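PDB 1RVK: isomerase/lactonizing enzyme from Agrobacterium tumefaciens, which is of unknown function but binds a magnesium ion and probably acts on a carboxylate substrate through an enolate-like intermediate, as other members of the enolase superfamily do. Local coordinates for residues Trp173-Val177 and Ser178-Asp182; Ile205-Phe208 and His209-Arg213. One frame throughout, in Å; residues are numbered along the deposited sequence.

How the contacts relate
Contacts 1 and 2 lie in successive loops of the same barrel, their centres about 12 Å apart. Contact 1 follows strand 167-171 and contact 2 follows strand 202-206, a parallel neighbour of the first. Both are partly buried and mix interior with surface residues. Contact 1 is a proline-rich turn held by two backbone bonds, two waters and apolar packing, with no metal ligand. Contact 2 carries D206, a magnesium ligand, and an aromatic cluster that runs from buried Y211 to exposed W210. The loops touch directly: P175 packs on F208, P181 on Y211, and the CE methyl of M174, a selenomethionine, lies 3.6 Å from D206 O.

Contact 1 of 2, residues Trp173-Val177 and Ser178-Asp182; sequences WMPPV and SWAPD
The indole of W179 brings its CH2 corner over one face of the W173 indole, near the rim. The nearest approach is CH2 of W179 to CG of W173, 3.2 Å. The two ring planes stand 54° apart, so the pair is neither a stack nor edge-to-face. One face of the W179 ring receives a methyl group. CG1 of V177 sits 3.9 Å from the centroid of the five-membered ring of W179, close to the ring normal, in a CH-pi contact. V177 holds CG1 anti to its backbone N (chi1 163°), which turns this methyl to the indole. W179 has its CG between the backbone N and the carbonyl carbon (chi1 54°). This sends the ring back along the loop, although its CB starts away from 173-177. A180 fills the inside of the turn. Its CB lies 3.7 Å from CB of V177 and also rests on W173 CB and P175 CD. The N-H of A180 bonds to V177 O at 3.0 Å, well above the carbonyl plane. A water lies within bonding distance of V177 O and A180 O. A second water links W173 and D182: it lies 2.8 Å from W173 O and accepts from D182 N. The peptide bonds before P176 and P181 are both cis, and CD of P175 meets CD of P181 at 4.1 Å. Outside the turn, Y153 packs edge-to-face with W173, and M185 touches both tryptophans. D182 is the N-cap of helix 183-197, its OD1 accepting from M185 N. V177 to A180 forms a beta turn close to type I, within the loop that joins strand 167-171 to helix 183-197 in the enolase-type barrel.

Contact 2 of 2, residues Ile205-Phe208 and His209-Arg213; sequences IDAF and HWYSR. With MG (magnesium ion), chain B.
From strand 202-206 the chain passes through A207 and F208, turns at H209 and W210, then runs extended through Y211 to S212, the N-cap of the next helix. F208 is the hub. Its CG is anti to the backbone N (chi1 176°), which sets the ring between W210 and Y211. The ring also lies against the backbone of these two residues, with CD1 of F208 3.5 Å from Y211 N. W210 comes edge-on over one face of the F208 ring. This is an offset edge-to-face pair, with CE3 of W210 only 3.3 Å from CE2 of F208. The edge of F208 in turn points at the face of Y211. Those planes are 73° apart, with ring centroids 5.2 Å from each other. CB of F208 adds a CH-pi contact over the same Y211 ring, 4.0 Å from its centroid, and A207 CB lies at that ring's edge. The other end of the contact is polar. D206 OD1 binds the magnesium ion at 2.1 Å, and OD2 accepts a bond from a metal-bound water at 2.8 Å. CE1 of the H209 imidazole approaches the same OD2 at 3.3 Å, near the imidazole plane. The ring and carboxylate planes are 59° apart. Three waters bind the magnesium, and E232 and E258 complete its site. D206 therefore grips the metal both directly and through water. Strand 202-206 runs between strands 167-171 and 230-232 in the barrel sheet. Y211 leans on V183, and its hydroxyl bonds to D186 of helix 183-197. The loop then enters helix 213-224, where R213 reaches helix 240-249 and bonds to S242.

Contact 1 of 2, residues Trp173-Val177 and Ser178-Asp182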
loop_
_atom_site.group_PDB
_atom_site.type_symbol
_atom_site.label_atom_id
_atom_site.label_comp_id
_atom_site.label_asym_id
_atom_site.label_seq_id
_atom_site.Cartn_x
_atom_site.Cartn_y
_atom_site.Cartn_z
ATOM N N TRP A 173 7.501 -3.580 -16.809
ATOM C CA TRP A 173 6.735 -4.658 -17.444
ATOM C C TRP A 173 6.829 -6.039 -16.806
ATOM O O TRP A 173 7.916 -6.522 -16.484
ATOM C CB TRP A 173 7.125 -4.761 -18.917
ATOM C CG TRP A 173 6.869 -3.505 -19.688
ATOM C CD1 TRP A 173 5.703 -3.138 -20.305
ATOM C CD2 TRP A 173 7.800 -2.444 -19.925
ATOM N NE1 TRP A 173 5.855 -1.913 -20.913
ATOM C CE2 TRP A 173 7.131 -1.464 -20.694
ATOM C CE3 TRP A 173 9.137 -2.225 -19.562
ATOM C CZ2 TRP A 173 7.753 -0.281 -21.108
ATOM C CZ3 TRP A 173 9.758 -1.046 -19.974
ATOM C CH2 TRP A 173 9.062 -0.089 -20.740
HETATM N N MSE A 174 5.672 -6.679 -16.659
HETATM C CA MSE A 174 5.591 -8.004 -16.061
HETATM C C MSE A 174 4.562 -8.863 -16.792
HETATM O O MSE A 174 3.596 -8.345 -17.353
HETATM C CB MSE A 174 5.181 -7.879 -14.590
HETATM C CG MSE A 174 6.067 -6.952 -13.771
HETATM SE SE MSE A 174 5.504 -6.860 -11.923
HETATM C CE MSE A 174 6.299 -5.165 -11.464
ATOM N N PRO A 175 4.760 -10.190 -16.810
ATOM C CA PRO A 175 3.755 -11.003 -17.502
ATOM C C PRO A 175 2.413 -10.790 -16.794
ATOM O O PRO A 175 2.379 -10.426 -15.619
ATOM C CB PRO A 175 4.296 -12.427 -17.357
ATOM C CG PRO A 175 5.158 -12.359 -16.126
ATOM C CD PRO A 175 5.840 -11.025 -16.260
ATOM N N PRO A 176 1.290 -11.039 -17.484
ATOM C CA PRO A 176 1.137 -11.530 -18.855
ATOM C C PRO A 176 1.536 -10.641 -20.039
ATOM O O PRO A 176 1.135 -10.924 -21.168
ATOM C CB PRO A 176 -0.334 -11.935 -18.904
ATOM C CG PRO A 176 -0.973 -10.929 -18.018
ATOM C CD PRO A 176 -0.027 -10.881 -16.842
ATOM N N VAL A 177 2.300 -9.574 -19.812
ATOM C CA VAL A 177 2.735 -8.763 -20.950
ATOM C C VAL A 177 3.540 -9.733 -21.810
ATOM O O VAL A 177 4.517 -10.322 -21.349
ATOM C CB VAL A 177 3.632 -7.570 -20.529
ATOM C CG1 VAL A 177 4.393 -7.030 -21.745
ATOM C CG2 VAL A 177 2.771 -6.458 -19.943
ATOM N N SER A 178 3.099 -9.906 -23.050
ATOM C CA SER A 178 3.708 -10.822 -24.011
ATOM C C SER A 178 5.196 -11.141 -23.887
ATOM O O SER A 178 5.578 -12.290 -23.670
ATOM C CB SER A 178 3.436 -10.319 -25.433
ATOM O OG SER A 178 2.045 -10.204 -25.672
ATOM N N TRP A 179 6.030 -10.120 -24.033
ATOM C CA TRP A 179 7.479 -10.287 -23.998
ATOM C C TRP A 179 8.159 -10.165 -22.631
ATOM O O TRP A 179 9.354 -10.434 -22.508
ATOM C CB TRP A 179 8.109 -9.267 -24.946
ATOM C CG TRP A 179 7.658 -7.865 -24.651
ATOM C CD1 TRP A 179 6.611 -7.198 -25.223
ATOM C CD2 TRP A 179 8.205 -6.982 -23.666
ATOM N NE1 TRP A 179 6.473 -5.954 -24.654
ATOM C CE2 TRP A 179 7.439 -5.796 -23.695
ATOM C CE3 TRP A 179 9.268 -7.079 -22.758
ATOM C CZ2 TRP A 179 7.705 -4.712 -22.852
ATOM C CZ3 TRP A 179 9.531 -5.999 -21.920
ATOM C CH2 TRP A 179 8.752 -4.832 -21.976
ATOM N N ALA A 180 7.404 -9.774 -21.611
ATOM C CA ALA A 180 7.966 -9.584 -20.272
ATOM C C ALA A 180 8.346 -10.869 -19.532
ATOM O O ALA A 180 7.763 -11.929 -19.761
ATOM C CB ALA A 180 6.992 -8.765 -19.424
ATOM N N PRO A 181 9.333 -10.782 -18.624
ATOM C CA PRO A 181 10.076 -9.558 -18.303
ATOM C C PRO A 181 11.353 -9.444 -19.127
ATOM O O PRO A 181 11.827 -10.429 -19.692
ATOM C CB PRO A 181 10.368 -9.726 -16.821
ATOM C CG PRO A 181 10.686 -11.195 -16.744
ATOM C CD PRO A 181 9.614 -11.837 -17.630
ATOM N N ASP A 182 11.913 -8.241 -19.186
ATOM C CA ASP A 182 13.145 -8.008 -19.936
ATOM C C ASP A 182 13.962 -6.935 -19.217
ATOM O O ASP A 182 13.577 -5.765 -19.195
ATOM C CB ASP A 182 12.808 -7.553 -21.361
ATOM C CG ASP A 182 14.026 -7.500 -22.262
ATOM O OD1 ASP A 182 15.014 -6.830 -21.901
ATOM O OD2 ASP A 182 13.992 -8.126 -23.340
HETATM O O HOH W 1 10.075 -6.125 -18.208
HETATM O O HOH W 2 4.813 -13.060 -20.442
#

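Contact 2 of 2, residues Ile205-Phe208 and His209-Arg213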
loop_
_atom_site.group_PDB
_atom_site.type_symbol
_atom_site.label_atom_id
_atom_site.label_comp_id
_atom_site.label_asym_id
_atom_site.label_seq_id
_atom_site.Cartn_x
_atom_site.Cartn_y
_atom_site.Cartn_z
ATOM N N ILE A 205 12.621 2.172 -8.600
ATOM C CA ILE A 205 12.102 1.140 -9.485
ATOM C C ILE A 205 11.653 -0.098 -8.730
ATOM O O ILE A 205 12.354 -0.594 -7.849
ATOM C CB ILE A 205 13.172 0.728 -10.543
ATOM C CG1 ILE A 205 12.691 -0.479 -11.353
ATOM C CG2 ILE A 205 14.491 0.408 -9.860
ATOM C CD1 ILE A 205 11.593 -0.171 -12.328
ATOM N N ASP A 206 10.464 -0.571 -9.088
ATOM C CA ASP A 206 9.864 -1.766 -8.510
ATOM C C ASP A 206 9.599 -2.635 -9.737
ATOM O O ASP A 206 8.530 -2.572 -10.341
ATOM C CB ASP A 206 8.562 -1.391 -7.803
ATOM C CG ASP A 206 7.944 -2.546 -7.041
ATOM O OD1 ASP A 206 6.900 -2.317 -6.416
ATOM O OD2 ASP A 206 8.477 -3.672 -7.064
ATOM N N ALA A 207 10.597 -3.426 -10.113
ATOM C CA ALA A 207 10.502 -4.273 -11.297
ATOM C C ALA A 207 9.896 -5.643 -11.031
ATOM O O ALA A 207 9.467 -5.937 -9.920
ATOM C CB ALA A 207 11.884 -4.431 -11.918
ATOM N N PHE A 208 9.849 -6.463 -12.077
ATOM C CA PHE A 208 9.332 -7.832 -12.002
ATOM C C PHE A 208 9.779 -8.451 -10.668
ATOM O O PHE A 208 10.971 -8.545 -10.387
ATOM C CB PHE A 208 9.881 -8.611 -13.200
ATOM C CG PHE A 208 9.513 -10.060 -13.217
ATOM C CD1 PHE A 208 10.493 -11.033 -13.039
ATOM C CD2 PHE A 208 8.201 -10.460 -13.455
ATOM C CE1 PHE A 208 10.169 -12.388 -13.103
ATOM C CE2 PHE A 208 7.870 -11.812 -13.518
ATOM C CZ PHE A 208 8.855 -12.775 -13.343
ATOM N N HIS A 209 8.812 -8.877 -9.857
ATOM C CA HIS A 209 9.079 -9.415 -8.520
ATOM C C HIS A 209 9.719 -10.793 -8.384
ATOM O O HIS A 209 9.873 -11.280 -7.261
ATOM C CB HIS A 209 7.782 -9.438 -7.708
ATOM C CG HIS A 209 6.929 -8.222 -7.879
ATOM N ND1 HIS A 209 7.344 -6.960 -7.517
ATOM C CD2 HIS A 209 5.662 -8.083 -8.341
ATOM C CE1 HIS A 209 6.370 -6.095 -7.746
ATOM N NE2 HIS A 209 5.339 -6.752 -8.246
ATOM N N TRP A 210 10.097 -11.424 -9.491
ATOM C CA TRP A 210 10.672 -12.763 -9.409
ATOM C C TRP A 210 11.906 -12.994 -10.283
ATOM O O TRP A 210 12.134 -14.115 -10.750
ATOM C CB TRP A 210 9.606 -13.802 -9.775
ATOM C CG TRP A 210 8.323 -13.698 -8.994
ATOM C CD1 TRP A 210 8.001 -14.369 -7.850
ATOM C CD2 TRP A 210 7.178 -12.904 -9.331
ATOM N NE1 TRP A 210 6.719 -14.048 -7.456
ATOM C CE2 TRP A 210 6.193 -13.150 -8.348
ATOM C CE3 TRP A 210 6.889 -12.008 -10.369
ATOM C CZ2 TRP A 210 4.937 -12.534 -8.373
ATOM C CZ3 TRP A 210 5.640 -11.393 -10.394
ATOM C CH2 TRP A 210 4.680 -11.661 -9.401
ATOM N N TYR A 211 12.698 -11.951 -10.512
ATOM C CA TYR A 211 13.914 -12.102 -11.317
ATOM C C TYR A 211 14.902 -13.014 -10.602
ATOM O O TYR A 211 14.940 -13.062 -9.374
ATOM C CB TYR A 211 14.610 -10.753 -11.524
ATOM C CG TYR A 211 14.152 -9.947 -12.718
ATOM C CD1 TYR A 211 13.782 -8.611 -12.569
ATOM C CD2 TYR A 211 14.139 -10.498 -14.002
ATOM C CE1 TYR A 211 13.412 -7.838 -13.667
ATOM C CE2 TYR A 211 13.770 -9.733 -15.111
ATOM C CZ TYR A 211 13.409 -8.401 -14.931
ATOM O OH TYR A 211 13.058 -7.629 -16.008
ATOM N N SER A 212 15.706 -13.729 -11.382
ATOM C CA SER A 212 16.736 -14.598 -10.825
ATOM C C SER A 212 17.799 -13.683 -10.212
ATOM O O SER A 212 17.786 -12.476 -10.439
ATOM C CB SER A 212 17.375 -15.419 -11.938
ATOM O OG SER A 212 17.990 -14.557 -12.885
ATOM N N ARG A 213 18.722 -14.251 -9.440
ATOM C CA ARG A 213 19.778 -13.443 -8.845
ATOM C C ARG A 213 20.592 -12.759 -9.945
ATOM O O ARG A 213 20.881 -11.570 -9.853
ATOM C CB ARG A 213 20.718 -14.300 -7.990
ATOM C CG ARG A 213 20.134 -14.785 -6.667
ATOM C CD ARG A 213 21.227 -15.395 -5.804
ATOM N NE ARG A 213 20.725 -15.971 -4.559
ATOM C CZ ARG A 213 21.509 -16.378 -3.566
ATOM N NH1 ARG A 213 22.825 -16.266 -3.678
ATOM N NH2 ARG A 213 20.981 -16.907 -2.468
HETATM MG MG MG B . 6.143 -2.729 -4.499
HETATM O O HOH W 3 7.363 -4.595 -4.624
HETATM O O HOH W 4 4.266 -3.851 -5.173
HETATM O O HOH W 5 4.915 -0.825 -4.852
#